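Local structure of uncharacterized protein (Enterococcus faecalis, 3L1W) at residues Asn7-Thr12 / Pro239-Pro244; Gln16-Ser21 / Asp235-Ser240; Arg196-Asn201 / Glu212-Ile217. The protein is of unknown function but belongs to the endonuclease/exonuclease/phosphatase family and may act as a 3'-5' RNA exonuclease. One frame throughout, in Å; residues are numbered along the deposited sequence. Where two conformers were deposited one is given.

Contact 1: residues Asn7-Thr12 / Pro239-Pro244; sequences NVRVDT and PSDHFP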
loop_
_atom_site.group_PDB
_atom_site.type_symbol
_atom_site.label_atom_id
_atom_site.label_comp_id
_atom_site.label_asym_id
_atom_site.label_seq_id
_atom_site.Cartn_x
_atom_site.Cartn_y
_atom_site.Cartn_z
ATOM N N ASN A 7 -1.932 -16.017 0.478
ATOM C CA ASN A 7 -1.592 -17.284 -0.131
ATOM C C ASN A 7 -0.556 -16.970 -1.195
ATOM O O ASN A 7 -0.871 -16.302 -2.191
ATOM C CB ASN A 7 -2.845 -17.924 -0.744
ATOM C CG ASN A 7 -2.559 -19.256 -1.415
ATOM O OD1 ASN A 7 -1.510 -19.450 -2.021
ATOM N ND2 ASN A 7 -3.504 -20.182 -1.317
ATOM N N VAL A 8 0.679 -17.436 -0.972
ATOM C CA VAL A 8 1.803 -17.004 -1.800
ATOM C C VAL A 8 2.096 -17.899 -2.987
ATOM O O VAL A 8 3.070 -17.652 -3.706
ATOM C CB VAL A 8 3.097 -16.788 -0.966
ATOM C CG1 VAL A 8 2.871 -15.709 0.095
ATOM C CG2 VAL A 8 3.585 -18.107 -0.348
ATOM N N ARG A 9 1.238 -18.908 -3.194
ATOM C CA ARG A 9 1.355 -19.895 -4.283
ATOM C C ARG A 9 2.515 -20.879 -4.103
ATOM O O ARG A 9 3.694 -20.499 -4.085
ATOM C CB ARG A 9 1.402 -19.212 -5.661
ATOM C CG ARG A 9 1.708 -20.153 -6.837
ATOM C CD ARG A 9 0.584 -21.135 -7.145
ATOM N NE ARG A 9 0.835 -21.779 -8.440
ATOM C CZ ARG A 9 0.064 -22.711 -8.984
ATOM N NH1 ARG A 9 -1.024 -23.128 -8.352
ATOM N NH2 ARG A 9 0.384 -23.228 -10.174
ATOM N N VAL A 10 2.166 -22.151 -3.978
ATOM C CA VAL A 10 3.148 -23.192 -3.713
ATOM C C VAL A 10 4.189 -23.208 -4.839
ATOM O O VAL A 10 3.866 -22.956 -5.997
ATOM C CB VAL A 10 2.463 -24.577 -3.572
ATOM C CG1 VAL A 10 1.937 -25.064 -4.916
ATOM C CG2 VAL A 10 3.414 -25.598 -2.965
ATOM N N ASP A 11 5.441 -23.477 -4.485
ATOM C CA ASP A 11 6.493 -23.631 -5.480
ATOM C C ASP A 11 6.169 -24.850 -6.337
ATOM O O ASP A 11 6.073 -25.968 -5.825
ATOM C CB ASP A 11 7.837 -23.814 -4.771
ATOM C CG ASP A 11 9.022 -23.790 -5.724
ATOM O OD1 ASP A 11 8.859 -23.391 -6.896
ATOM O OD2 ASP A 11 10.132 -24.162 -5.280
ATOM N N THR A 12 5.974 -24.629 -7.633
ATOM C CA THR A 12 5.680 -25.722 -8.553
ATOM C C THR A 12 6.232 -25.436 -9.945
ATOM O O THR A 12 6.183 -24.304 -10.427
ATOM C CB THR A 12 4.166 -25.994 -8.647
ATOM O OG1 THR A 12 3.922 -26.996 -9.638
ATOM C CG2 THR A 12 3.403 -24.726 -9.021
ATOM N N PRO A 239 2.780 -10.967 -7.840
ATOM C CA PRO A 239 3.754 -11.807 -7.132
ATOM C C PRO A 239 3.168 -13.167 -6.733
ATOM O O PRO A 239 3.923 -14.113 -6.615
ATOM C CB PRO A 239 4.102 -10.976 -5.889
ATOM C CG PRO A 239 3.735 -9.567 -6.250
ATOM C CD PRO A 239 2.519 -9.703 -7.129
ATOM N N SER A 240 1.856 -13.245 -6.519
ATOM C CA SER A 240 1.169 -14.512 -6.273
ATOM C C SER A 240 -0.102 -14.520 -7.108
ATOM O O SER A 240 -0.480 -13.472 -7.661
ATOM C CB SER A 240 0.796 -14.670 -4.794
ATOM O OG SER A 240 0.068 -15.888 -4.606
ATOM N N ASP A 241 -0.763 -15.678 -7.212
ATOM C CA ASP A 241 -2.047 -15.731 -7.910
ATOM C C ASP A 241 -3.216 -15.331 -7.010
ATOM O O ASP A 241 -4.370 -15.310 -7.448
ATOM C CB ASP A 241 -2.293 -17.084 -8.621
ATOM C CG ASP A 241 -2.206 -18.289 -7.687
ATOM O OD1 ASP A 241 -1.895 -18.139 -6.488
ATOM O OD2 ASP A 241 -2.447 -19.412 -8.186
ATOM N N HIS A 242 -2.905 -15.012 -5.749
ATOM C CA HIS A 242 -3.845 -14.315 -4.869
ATOM C C HIS A 242 -3.324 -12.917 -4.574
ATOM O O HIS A 242 -2.112 -12.701 -4.540
ATOM C CB HIS A 242 -3.943 -15.012 -3.512
ATOM C CG HIS A 242 -4.490 -16.400 -3.563
ATOM N ND1 HIS A 242 -5.616 -16.781 -2.860
ATOM C CD2 HIS A 242 -4.032 -17.516 -4.177
ATOM C CE1 HIS A 242 -5.848 -18.064 -3.073
ATOM N NE2 HIS A 242 -4.895 -18.536 -3.856
ATOM N N PHE A 243 -4.228 -11.986 -4.303
ATOM C CA PHE A 243 -3.834 -10.728 -3.658
ATOM C C PHE A 243 -3.764 -10.965 -2.156
ATOM O O PHE A 243 -4.574 -11.714 -1.611
ATOM C CB PHE A 243 -4.892 -9.641 -3.885
ATOM C CG PHE A 243 -5.091 -9.266 -5.321
ATOM C CD1 PHE A 243 -4.000 -9.081 -6.153
ATOM C CD2 PHE A 243 -6.371 -9.060 -5.831
ATOM C CE1 PHE A 243 -4.179 -8.711 -7.487
ATOM C CE2 PHE A 243 -6.559 -8.681 -7.158
ATOM C CZ PHE A 243 -5.464 -8.510 -7.987
ATOM N N PRO A 244 -2.816 -10.306 -1.467
ATOM C CA PRO A 244 -2.932 -10.260 -0.007
ATOM C C PRO A 244 -4.232 -9.570 0.396
ATOM O O PRO A 244 -4.740 -8.673 -0.306
ATOM C CB PRO A 244 -1.742 -9.379 0.425
ATOM C CG PRO A 244 -0.808 -9.366 -0.762
ATOM C CD PRO A 244 -1.683 -9.519 -1.971
HETATM O O HOH W 1 -4.130 -14.246 -0.227
HETATM O O HOH W 2 -2.108 -20.200 -4.795
#
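Asn-7 lays its side chain over one face of the His-242 imidazole. The backbone of Asn-7 puts CB 3.5 Å from the centroid of the His-242 ring, almost on its normal, a CH-pi contact, and CG, anti to the backbone N (chi1 179°), then lays the amide over the ring. The amide plane is tilted only 11° from the imidazole, so two flat polar groups stack. Asn-7 ND2 comes to 3.3 Å from His-242 NE2, but the angle is poor for a hydrogen bond; that amide nitrogen instead donates to Asp-166 and Glu-43, while His-242 ND1 pairs with Asp-215. Such a cluster is consistent with the active-site cleft of this family, whose signature includes a Ser-Asp-His sequence like that of 240-242.

Ser-240, small enough to lie close to the opposing backbone, gives its hydroxyl to Asn-7 O (OG to O 2.6 Å) on an in-plane lone pair. The same OG accepts a weak bond from the backbone N of His-242. Asn-7 OD1 closes an Asx turn by taking the N-H of Arg-9 and, through a water, also reaches Asp-241 OD1. The aliphatic part of Arg-9 runs past that carboxylate, CB lying 3.6 Å from Asp-241 OD1. The charges themselves meet loosely: Arg-9 NH1 is 4.0 Å from Asp-241 OD2, well out of the guanidinium plane, and the closer partner of the arginine is Asp-15.

Both segments are loops at strand ends, one leaving strand 2-7 and the other leading into strand 245-251. Val-8 and Pro-239 both pack on Val-27 of helix 20-34, and Val-8 also lies against strand 38-44.

Contact 2: residues Gln16-Ser21 / Asp235-Ser240; sequences QDWQWS and DGRFPS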
loop_
_atom_site.group_PDB
_atom_site.type_symbol
_atom_site.label_atom_id
_atom_site.label_comp_id
_atom_site.label_asym_id
_atom_site.label_seq_id
_atom_site.Cartn_x
_atom_site.Cartn_y
_atom_site.Cartn_z
ATOM N N GLN A 16 6.442 -22.624 -14.409
ATOM C CA GLN A 16 7.479 -22.370 -15.403
ATOM C C GLN A 16 8.310 -21.139 -15.057
ATOM O O GLN A 16 8.987 -21.123 -14.035
ATOM C CB GLN A 16 6.865 -22.256 -16.803
ATOM C CG GLN A 16 6.249 -23.557 -17.292
ATOM C CD GLN A 16 5.498 -23.402 -18.600
ATOM O OE1 GLN A 16 4.889 -22.364 -18.863
ATOM N NE2 GLN A 16 5.526 -24.443 -19.423
ATOM N N ASP A 17 8.255 -20.109 -15.897
ATOM C CA ASP A 17 9.092 -18.930 -15.688
ATOM C C ASP A 17 8.562 -18.030 -14.568
ATOM O O ASP A 17 9.071 -16.926 -14.349
ATOM C CB ASP A 17 9.248 -18.127 -16.988
ATOM C CG ASP A 17 7.964 -17.430 -17.407
ATOM O OD1 ASP A 17 6.890 -17.742 -16.848
ATOM O OD2 ASP A 17 8.029 -16.561 -18.301
ATOM N N TRP A 18 7.548 -18.508 -13.854
ATOM C CA TRP A 18 6.976 -17.749 -12.745
ATOM C C TRP A 18 6.820 -18.656 -11.524
ATOM O O TRP A 18 5.953 -18.444 -10.681
ATOM C CB TRP A 18 5.641 -17.100 -13.157
ATOM C CG TRP A 18 5.257 -15.840 -12.392
ATOM C CD1 TRP A 18 4.029 -15.552 -11.861
ATOM C CD2 TRP A 18 6.101 -14.716 -12.077
ATOM N NE1 TRP A 18 4.055 -14.318 -11.241
ATOM C CE2 TRP A 18 5.315 -13.788 -11.360
ATOM C CE3 TRP A 18 7.442 -14.403 -12.334
ATOM C CZ2 TRP A 18 5.829 -12.574 -10.890
ATOM C CZ3 TRP A 18 7.947 -13.196 -11.869
ATOM C CH2 TRP A 18 7.143 -12.301 -11.155
ATOM N N GLN A 19 7.672 -19.674 -11.428
ATOM C CA GLN A 19 7.731 -20.450 -10.191
ATOM C C GLN A 19 8.399 -19.636 -9.075
ATOM O O GLN A 19 8.911 -18.541 -9.308
ATOM C CB GLN A 19 8.449 -21.780 -10.398
ATOM C CG GLN A 19 9.886 -21.657 -10.819
ATOM C CD GLN A 19 10.479 -23.010 -11.182
ATOM O OE1 GLN A 19 10.200 -23.553 -12.251
ATOM N NE2 GLN A 19 11.290 -23.562 -10.287
ATOM N N TRP A 20 8.376 -20.171 -7.864
ATOM C CA TRP A 20 8.795 -19.412 -6.687
ATOM C C TRP A 20 10.133 -18.685 -6.853
ATOM O O TRP A 20 10.271 -17.531 -6.444
ATOM C CB TRP A 20 8.828 -20.319 -5.455
ATOM C CG TRP A 20 9.297 -19.641 -4.184
ATOM C CD1 TRP A 20 10.489 -19.835 -3.552
ATOM C CD2 TRP A 20 8.573 -18.683 -3.386
ATOM N NE1 TRP A 20 10.561 -19.055 -2.420
ATOM C CE2 TRP A 20 9.403 -18.335 -2.301
ATOM C CE3 TRP A 20 7.321 -18.069 -3.500
ATOM C CZ2 TRP A 20 9.009 -17.426 -1.319
ATOM C CZ3 TRP A 20 6.929 -17.166 -2.525
ATOM C CH2 TRP A 20 7.772 -16.848 -1.451
ATOM N N SER A 21 11.125 -19.354 -7.426
ATOM C CA SER A 21 12.439 -18.730 -7.553
ATOM C C SER A 21 12.343 -17.342 -8.196
ATOM O O SER A 21 13.064 -16.424 -7.819
ATOM C CB SER A 21 13.395 -19.624 -8.351
ATOM O OG SER A 21 12.952 -19.765 -9.686
ATOM N N ASP A 235 6.058 -5.400 -12.484
ATOM C CA ASP A 235 6.182 -5.247 -13.941
ATOM C C ASP A 235 5.243 -6.143 -14.765
ATOM O O ASP A 235 5.686 -6.960 -15.572
ATOM C CB ASP A 235 7.640 -5.453 -14.371
ATOM C CG ASP A 235 7.931 -4.904 -15.763
ATOM O OD1 ASP A 235 9.056 -5.127 -16.251
ATOM O OD2 ASP A 235 7.058 -4.250 -16.377
ATOM N N GLY A 236 3.941 -5.981 -14.559
ATOM C CA GLY A 236 2.954 -6.636 -15.398
ATOM C C GLY A 236 2.589 -8.040 -14.966
ATOM O O GLY A 236 1.922 -8.765 -15.704
ATOM N N ARG A 237 3.034 -8.421 -13.773
ATOM C CA ARG A 237 2.672 -9.712 -13.184
ATOM C C ARG A 237 2.323 -9.491 -11.731
ATOM O O ARG A 237 2.687 -8.472 -11.153
ATOM C CB ARG A 237 3.846 -10.687 -13.268
ATOM C CG ARG A 237 4.215 -11.070 -14.674
ATOM C CD ARG A 237 5.367 -12.069 -14.703
ATOM N NE ARG A 237 5.511 -12.645 -16.037
ATOM C CZ ARG A 237 6.381 -13.596 -16.355
ATOM N NH1 ARG A 237 7.198 -14.089 -15.436
ATOM N NH2 ARG A 237 6.433 -14.056 -17.598
ATOM N N PHE A 238 1.612 -10.445 -11.140
ATOM C CA PHE A 238 1.339 -10.384 -9.714
ATOM C C PHE A 238 2.291 -11.341 -9.029
ATOM O O PHE A 238 2.600 -12.398 -9.580
ATOM C CB PHE A 238 -0.107 -10.767 -9.418
ATOM C CG PHE A 238 -1.115 -9.765 -9.915
ATOM C CD1 PHE A 238 -1.034 -8.427 -9.541
ATOM C CD2 PHE A 238 -2.165 -10.171 -10.733
ATOM C CE1 PHE A 238 -1.982 -7.501 -9.998
ATOM C CE2 PHE A 238 -3.113 -9.258 -11.187
ATOM C CZ PHE A 238 -3.025 -7.927 -10.818
ATOM N N PRO A 239 2.780 -10.967 -7.840
ATOM C CA PRO A 239 3.754 -11.807 -7.132
ATOM C C PRO A 239 3.168 -13.167 -6.733
ATOM O O PRO A 239 3.923 -14.113 -6.615
ATOM C CB PRO A 239 4.102 -10.976 -5.889
ATOM C CG PRO A 239 3.735 -9.567 -6.250
ATOM C CD PRO A 239 2.519 -9.703 -7.129
ATOM N N SER A 240 1.856 -13.245 -6.519
ATOM C CA SER A 240 1.169 -14.512 -6.273
ATOM C C SER A 240 -0.102 -14.520 -7.108
ATOM O O SER A 240 -0.480 -13.472 -7.661
ATOM C CB SER A 240 0.796 -14.670 -4.794
ATOM O OG SER A 240 0.068 -15.888 -4.606
HETATM O O HOH W 3 10.501 -14.689 -15.332
#
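With CG anti to its backbone N (chi1 -154°), Trp-18 sends its indole across to the 235-240 loop, while Arg-237, CG beside its own N (chi1 -66°) and the chain extended from CG to NE, travels the other way over the indole. The two side chains therefore meet tip to tip from opposite segments, the arginine methylenes lying over the indole. Arg-237 CD sits over the six-membered ring, 3.6 Å from its centroid and near the normal, a CH-pi contact for which the long methylene chain of arginine is well suited. Farther along, NH1 comes within 3.1 Å of Trp-18 CE3, a tight approach, but the guanidinium stands steeply to the ring, 71° between planes, and does not stack flat on it.

That steep turn leaves the guanidinium edge facing Asp-17. Arg-237 NH2 donates in its own plane to Asp-17 OD2 at 3.1 Å, a salt bridge that meets the oxygen from above the carboxylate plane. A water that donates to Asp-17 O also receives a weak bond from NH1. On its edge, the indole spends its one N-H on the backbone: Trp-18 NE1 donates to Phe-238 O at 2.9 Å, in the ring plane and nearly along the C=O axis. Trp-18 also meets Phe-202 edge to face.

The salt bridge lies at the exposed end, the indole bond on the more buried side. A salt bridge, an indole N-H bond to a backbone carbonyl and a CH-pi contact thus join the turn before helix 20-34 to the loop ahead of the Ser-Asp-His sequence of this DNase I-like fold.

Contact 3: residues Arg196-Asn201 / Glu212-Ile217; sequences RGTFQN and EEIDYI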
loop_
_atom_site.group_PDB
_atom_site.type_symbol
_atom_site.label_atom_id
_atom_site.label_comp_id
_atom_site.label_asym_id
_atom_site.label_seq_id
_atom_site.Cartn_x
_atom_site.Cartn_y
_atom_site.Cartn_z
ATOM N N ARG A 196 -13.117 -6.742 -3.980
ATOM C CA ARG A 196 -13.637 -7.614 -2.930
ATOM C C ARG A 196 -13.128 -9.050 -3.094
ATOM O O ARG A 196 -13.008 -9.783 -2.116
ATOM C CB ARG A 196 -15.170 -7.561 -2.882
ATOM C CG ARG A 196 -15.714 -6.222 -2.387
ATOM C CD ARG A 196 -17.250 -6.158 -2.427
ATOM N NE ARG A 196 -17.879 -7.201 -1.617
ATOM C CZ ARG A 196 -18.079 -7.120 -0.303
ATOM N NH1 ARG A 196 -17.695 -6.042 0.369
ATOM N NH2 ARG A 196 -18.662 -8.122 0.343
ATOM N N GLY A 197 -12.823 -9.434 -4.330
ATOM C CA GLY A 197 -12.240 -10.734 -4.613
ATOM C C GLY A 197 -10.728 -10.715 -4.495
ATOM O O GLY A 197 -10.106 -9.645 -4.503
ATOM N N THR A 198 -10.136 -11.905 -4.406
ATOM C CA THR A 198 -8.742 -12.042 -4.029
ATOM C C THR A 198 -7.933 -12.954 -4.951
ATOM O O THR A 198 -6.711 -12.927 -4.926
ATOM C CB THR A 198 -8.650 -12.611 -2.593
ATOM O OG1 THR A 198 -9.233 -13.916 -2.559
ATOM C CG2 THR A 198 -9.432 -11.718 -1.621
ATOM N N PHE A 199 -8.602 -13.763 -5.767
ATOM C CA PHE A 199 -7.872 -14.712 -6.599
ATOM C C PHE A 199 -7.915 -14.341 -8.084
ATOM O O PHE A 199 -8.999 -14.275 -8.672
ATOM C CB PHE A 199 -8.424 -16.133 -6.409
ATOM C CG PHE A 199 -7.717 -17.155 -7.254
ATOM C CD1 PHE A 199 -6.457 -17.610 -6.896
ATOM C CD2 PHE A 199 -8.295 -17.631 -8.422
ATOM C CE1 PHE A 199 -5.785 -18.537 -7.679
ATOM C CE2 PHE A 199 -7.631 -18.554 -9.212
ATOM C CZ PHE A 199 -6.371 -19.008 -8.842
ATOM N N GLN A 200 -6.744 -14.124 -8.686
ATOM C CA GLN A 200 -6.673 -13.677 -10.077
ATOM C C GLN A 200 -5.977 -14.669 -11.011
ATOM O O GLN A 200 -5.869 -14.417 -12.211
ATOM C CB GLN A 200 -6.035 -12.272 -10.204
ATOM C CG GLN A 200 -5.148 -11.819 -9.053
ATOM C CD GLN A 200 -3.806 -12.543 -8.981
ATOM O OE1 GLN A 200 -3.452 -13.314 -9.873
ATOM N NE2 GLN A 200 -3.039 -12.267 -7.924
ATOM N N ASN A 201 -5.508 -15.789 -10.470
ATOM C CA ASN A 201 -4.919 -16.835 -11.306
ATOM C C ASN A 201 -3.698 -16.351 -12.110
ATOM O O ASN A 201 -3.430 -16.862 -13.202
ATOM C CB ASN A 201 -5.986 -17.388 -12.257
ATOM C CG ASN A 201 -5.626 -18.750 -12.809
ATOM O OD1 ASN A 201 -5.045 -19.582 -12.109
ATOM N ND2 ASN A 201 -5.974 -18.990 -14.070
ATOM N N GLU A 212 -12.076 -14.449 -7.945
ATOM C CA GLU A 212 -12.741 -15.326 -6.992
ATOM C C GLU A 212 -12.553 -14.784 -5.576
ATOM O O GLU A 212 -11.470 -14.329 -5.216
ATOM C CB GLU A 212 -12.185 -16.751 -7.099
ATOM C CG GLU A 212 -12.366 -17.361 -8.486
ATOM C CD GLU A 212 -11.880 -18.795 -8.563
ATOM O OE1 GLU A 212 -11.836 -19.468 -7.514
ATOM O OE2 GLU A 212 -11.531 -19.246 -9.673
ATOM N N GLU A 213 -13.621 -14.817 -4.786
ATOM C CA GLU A 213 -13.560 -14.395 -3.390
ATOM C C GLU A 213 -13.365 -15.622 -2.513
ATOM O O GLU A 213 -14.334 -16.220 -2.026
ATOM C CB GLU A 213 -14.848 -13.676 -2.982
ATOM C CG GLU A 213 -15.115 -12.402 -3.753
ATOM C CD GLU A 213 -16.502 -11.837 -3.509
ATOM O OE1 GLU A 213 -17.246 -12.386 -2.667
ATOM O OE2 GLU A 213 -16.850 -10.843 -4.178
ATOM N N ILE A 214 -12.111 -16.010 -2.316
ATOM C CA ILE A 214 -11.847 -17.240 -1.574
ATOM C C ILE A 214 -10.995 -17.044 -0.313
ATOM O O ILE A 214 -10.938 -17.931 0.535
ATOM C CB ILE A 214 -11.236 -18.347 -2.473
ATOM C CG1 ILE A 214 -9.919 -17.891 -3.118
ATOM C CG2 ILE A 214 -12.258 -18.800 -3.532
ATOM C CD1 ILE A 214 -9.256 -18.995 -3.965
ATOM N N ASP A 215 -10.375 -15.873 -0.180
ATOM C CA ASP A 215 -9.600 -15.554 1.025
ATOM C C ASP A 215 -10.422 -14.645 1.914
ATOM O O ASP A 215 -11.109 -13.762 1.412
ATOM C CB ASP A 215 -8.300 -14.853 0.646
ATOM C CG ASP A 215 -7.439 -15.697 -0.258
ATOM O OD1 ASP A 215 -6.859 -16.679 0.235
ATOM O OD2 ASP A 215 -7.355 -15.390 -1.466
ATOM N N TYR A 216 -10.336 -14.854 3.228
ATOM C CA TYR A 216 -11.174 -14.159 4.200
ATOM C C TYR A 216 -10.433 -13.833 5.483
ATOM O O TYR A 216 -9.521 -14.557 5.897
ATOM C CB TYR A 216 -12.392 -15.017 4.567
ATOM C CG TYR A 216 -13.348 -15.212 3.420
ATOM C CD1 TYR A 216 -14.501 -14.443 3.313
ATOM C CD2 TYR A 216 -13.084 -16.143 2.426
ATOM C CE1 TYR A 216 -15.371 -14.607 2.246
ATOM C CE2 TYR A 216 -13.935 -16.302 1.353
ATOM C CZ TYR A 216 -15.076 -15.541 1.272
ATOM O OH TYR A 216 -15.926 -15.711 0.210
ATOM N N ILE A 217 -10.849 -12.738 6.113
ATOM C CA ILE A 217 -10.440 -12.432 7.470
ATOM C C ILE A 217 -11.709 -12.343 8.302
ATOM O O ILE A 217 -12.466 -11.375 8.205
ATOM C CB ILE A 217 -9.626 -11.123 7.548
ATOM C CG1 ILE A 217 -8.320 -11.268 6.766
ATOM C CG2 ILE A 217 -9.347 -10.743 9.003
ATOM C CD1 ILE A 217 -7.460 -9.976 6.775
HETATM O O HOH W 4 -18.573 -8.941 -4.173
HETATM O O HOH W 5 -19.233 -10.512 -1.227
#
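A classic beta bulge joins the two segments: Thr-198 and Phe-199 both face Glu-212, just ahead of strand 215-220. Glu-212 O accepts from both, from Thr-198 N at 2.9 Å and from Phe-199 N at 3.0 Å. The second donor lies in the carbonyl plane and the first above it, so one oxygen is gripped from two directions. Glu-212 N returns a bond to Phe-199 O at 3.2 Å, completing a single antiparallel hydrogen-bonded pair.

The residue types around the bulge suit the close backbone approach. Gly-197, with no side chain, lets its CA come to 3.4 Å from Glu-213 CG. Phe-199, with CG anti to its N (chi1 179°), runs alongside Glu-212 and Ile-214; its CB meets Ile-214 CD1 at 3.9 Å, and CD2 lies against the Glu-212 carboxyl carbon, whose plane is well tilted from the ring. Near the surface, Arg-196 and Glu-213 do not touch through their charges. Two waters bridge them instead, one from Arg-196 NE to Glu-213 OE2 and one from NH2 to OE1, while NH2 also binds Asn-188.

The most telling pair is buried. Thr-198 holds OG1 in the crowded position between its N and carbonyl carbon (chi1 62°), and there the hydroxyl donates to Asp-215 OD2 at 2.6 Å, on the anti lone pair. The same OD2 is bound by His-242 ND1. Thr-198 thus probably acts as a second-shell residue, helping to position Asp-215 for its bond to His-242. Two donors on one oxygen would be expected to keep Asp-215 ionised, and the carboxylate in turn probably fixes the orientation of the imidazole and raises its basicity.

From the N terminus the chain runs through strand 2-7 into 7-12 and on to 16-21, and both wait for the same late loop. Contact 2 starts later than contact 1, and the two end on one overlapping loop, 235-244, sharing Pro-239 and Ser-240. Contact 3 is a short local closure, 196-201 with 212-217, nested inside both. Gln-200 bonds through NE2 to Ser-240 O, and Thr-198 O to Phe-243 N, tying contact 3 to the shared loop. Contact 2 ties that loop to the start of helix 20-34, contact 1 ties it to the end of strand 2-7, and contact 3 brings in the start of strand 215-220 from the other sheet.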